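Local coordinates for RIM-binding protein, isoform F (Drosophila melanogaster, PDB 4Z8A) that probably acts as a scaffold at the presynaptic active zone, its third SH3 domain binding a peptide derived from the calcium channel Cacophony, at residues Y19-Q24 and L67-F72. Residues are numbered along the deposited sequence; the frame is centred on the assembly and turned at random. Where two conformers were deposited one is given.
Sequences YDYDPQ and LVPSNF
Tyr21 meets Pro69 with a ring face and Phe72 with a ring edge. Pro69 points the CG-CD end of its ring at one face of the phenol in a CH-pi contact: its CG stands 3.7 Å from the ring centroid, only 6° off the normal, while Pro69 CD leans toward the Tyr21 CE2 side at 3.7 Å. On the face away from Pro69, Pro23 N lies over the rim. With CG anti to its backbone N (chi1 -171°), Tyr21 turns its CD1 edge to the face of Phe72. This is an edge-to-face pair, with centroids 5.0 Å apart and planes at 64°; Tyr21 CD1 sits off-centre above the Phe72 ring, nearest CE2. The Tyr21 OH is hydrogen-bonded to Glu36.

Phe72 also touches the chain just before Tyr21. Its CD2 packs against Tyr19 CB at 3.6 Å, and its CE2 meets Asp20 O at 3.3 Å, the carbonyl oxygen lying at the ring edge. No hydrogen bond joins residues 19-24 to 67-72; ring packing, with one backbone carbonyl at the Phe72 edge, makes the contact. Within 67-72, Phe72 N hydrogen-bonds to Pro69 O (3.1 Å), closing the 3-10 turn from which both side chains reach Tyr21.

The Tyr19 hydroxyl and Asn71 ND2 hydrogen-bond to the bound Cacophony-derived peptide, and Tyr19, Asn71 and Phe72 pack on its apolar side chains. The YDY end of the ALYDY motif thus meets the 3-10 turn following strand 64-69, the pairing that contributes Tyr19 and Phe72 to the aromatic peptide-binding surface of an SH3 domain, with Tyr21 buried beside them.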
# COMPACT_ATOMS: atom_id res chain seq x y z
N TYR A 19 -8.75 2.68 5.57
CA TYR A 19 -8.76 2.01 6.87
C TYR A 19 -7.46 2.29 7.60
O TYR A 19 -6.42 2.45 6.94
CB TYR A 19 -8.93 0.49 6.70
CG TYR A 19 -10.19 0.13 5.96
CD1 TYR A 19 -11.40 -0.01 6.63
CD2 TYR A 19 -10.18 -0.02 4.58
CE1 TYR A 19 -12.59 -0.32 5.94
CE2 TYR A 19 -11.36 -0.32 3.89
CZ TYR A 19 -12.55 -0.48 4.57
OH TYR A 19 -13.70 -0.78 3.85
N ASP A 20 -7.51 2.32 8.93
CA ASP A 20 -6.28 2.51 9.72
C ASP A 20 -5.39 1.30 9.55
O ASP A 20 -5.90 0.17 9.54
CB ASP A 20 -6.58 2.68 11.19
CG ASP A 20 -7.35 3.94 11.49
OD1 ASP A 20 -7.49 4.80 10.61
OD2 ASP A 20 -7.83 4.06 12.63
N TYR A 21 -4.07 1.51 9.47
CA TYR A 21 -3.12 0.40 9.46
C TYR A 21 -1.91 0.62 10.35
O TYR A 21 -1.10 1.50 10.08
CB TYR A 21 -2.64 0.11 8.04
CG TYR A 21 -1.83 -1.17 7.89
CD1 TYR A 21 -2.44 -2.42 8.02
CD2 TYR A 21 -0.48 -1.13 7.55
CE1 TYR A 21 -1.72 -3.59 7.86
CE2 TYR A 21 0.25 -2.31 7.37
CZ TYR A 21 -0.37 -3.53 7.53
OH TYR A 21 0.31 -4.70 7.36
N ASP A 22 -1.81 -0.19 11.39
CA ASP A 22 -0.61 -0.27 12.22
C ASP A 22 -0.07 -1.69 12.07
O ASP A 22 -0.70 -2.65 12.50
CB ASP A 22 -0.94 0.05 13.67
CG ASP A 22 0.30 0.09 14.56
OD1 ASP A 22 1.38 -0.33 14.11
OD2 ASP A 22 0.17 0.54 15.72
N PRO A 23 1.09 -1.82 11.43
CA PRO A 23 1.65 -3.14 11.14
C PRO A 23 1.76 -4.00 12.40
O PRO A 23 1.58 -5.20 12.30
CB PRO A 23 3.03 -2.83 10.56
CG PRO A 23 2.92 -1.42 10.05
CD PRO A 23 1.93 -0.72 10.92
N GLN A 24 2.03 -3.40 13.56
CA GLN A 24 2.15 -4.19 14.80
C GLN A 24 0.83 -4.80 15.23
O GLN A 24 0.79 -5.82 15.92
CB GLN A 24 2.68 -3.33 15.95
CG GLN A 24 4.11 -2.98 15.81
CD GLN A 24 4.73 -2.53 17.12
OE1 GLN A 24 4.65 -3.22 18.14
NE2 GLN A 24 5.36 -1.36 17.10
N LEU A 67 6.48 -0.09 2.79
CA LEU A 67 5.48 -0.85 2.07
C LEU A 67 4.10 -0.69 2.70
O LEU A 67 3.95 -0.66 3.92
CB LEU A 67 5.88 -2.34 2.03
CG LEU A 67 7.19 -2.66 1.30
CD1 LEU A 67 7.53 -4.14 1.46
CD2 LEU A 67 7.12 -2.29 -0.17
N VAL A 68 3.09 -0.58 1.85
CA VAL A 68 1.69 -0.45 2.28
C VAL A 68 0.81 -1.50 1.61
O VAL A 68 0.97 -1.81 0.43
CB VAL A 68 1.16 0.97 1.99
CG1 VAL A 68 2.00 2.01 2.69
CG2 VAL A 68 1.16 1.24 0.51
N PRO A 69 -0.11 -2.10 2.37
CA PRO A 69 -1.00 -3.14 1.82
C PRO A 69 -2.05 -2.55 0.87
O PRO A 69 -2.82 -1.69 1.26
CB PRO A 69 -1.68 -3.73 3.06
CG PRO A 69 -1.70 -2.64 4.05
CD PRO A 69 -0.43 -1.78 3.78
N SER A 70 -2.06 -3.03 -0.37
CA SER A 70 -2.94 -2.47 -1.40
C SER A 70 -4.41 -2.54 -1.00
O SER A 70 -5.20 -1.69 -1.40
CB SER A 70 -2.71 -3.19 -2.72
OG SER A 70 -2.98 -4.59 -2.58
N ASN A 71 -4.77 -3.53 -0.19
CA ASN A 71 -6.17 -3.75 0.11
C ASN A 71 -6.70 -2.81 1.18
O ASN A 71 -7.88 -2.86 1.48
CB ASN A 71 -6.44 -5.23 0.46
CG ASN A 71 -5.60 -5.75 1.62
OD1 ASN A 71 -4.54 -5.23 1.93
ND2 ASN A 71 -6.09 -6.83 2.25
N PHE A 72 -5.86 -1.91 1.70
CA PHE A 72 -6.32 -0.92 2.65
C PHE A 72 -6.55 0.44 1.99
O PHE A 72 -6.97 1.39 2.64
CB PHE A 72 -5.33 -0.76 3.81
CG PHE A 72 -5.53 -1.76 4.92
CD1 PHE A 72 -5.40 -3.11 4.68
CD2 PHE A 72 -5.83 -1.33 6.21
CE1 PHE A 72 -5.61 -4.05 5.69
CE2 PHE A 72 -6.02 -2.25 7.24
CZ PHE A 72 -5.91 -3.61 6.97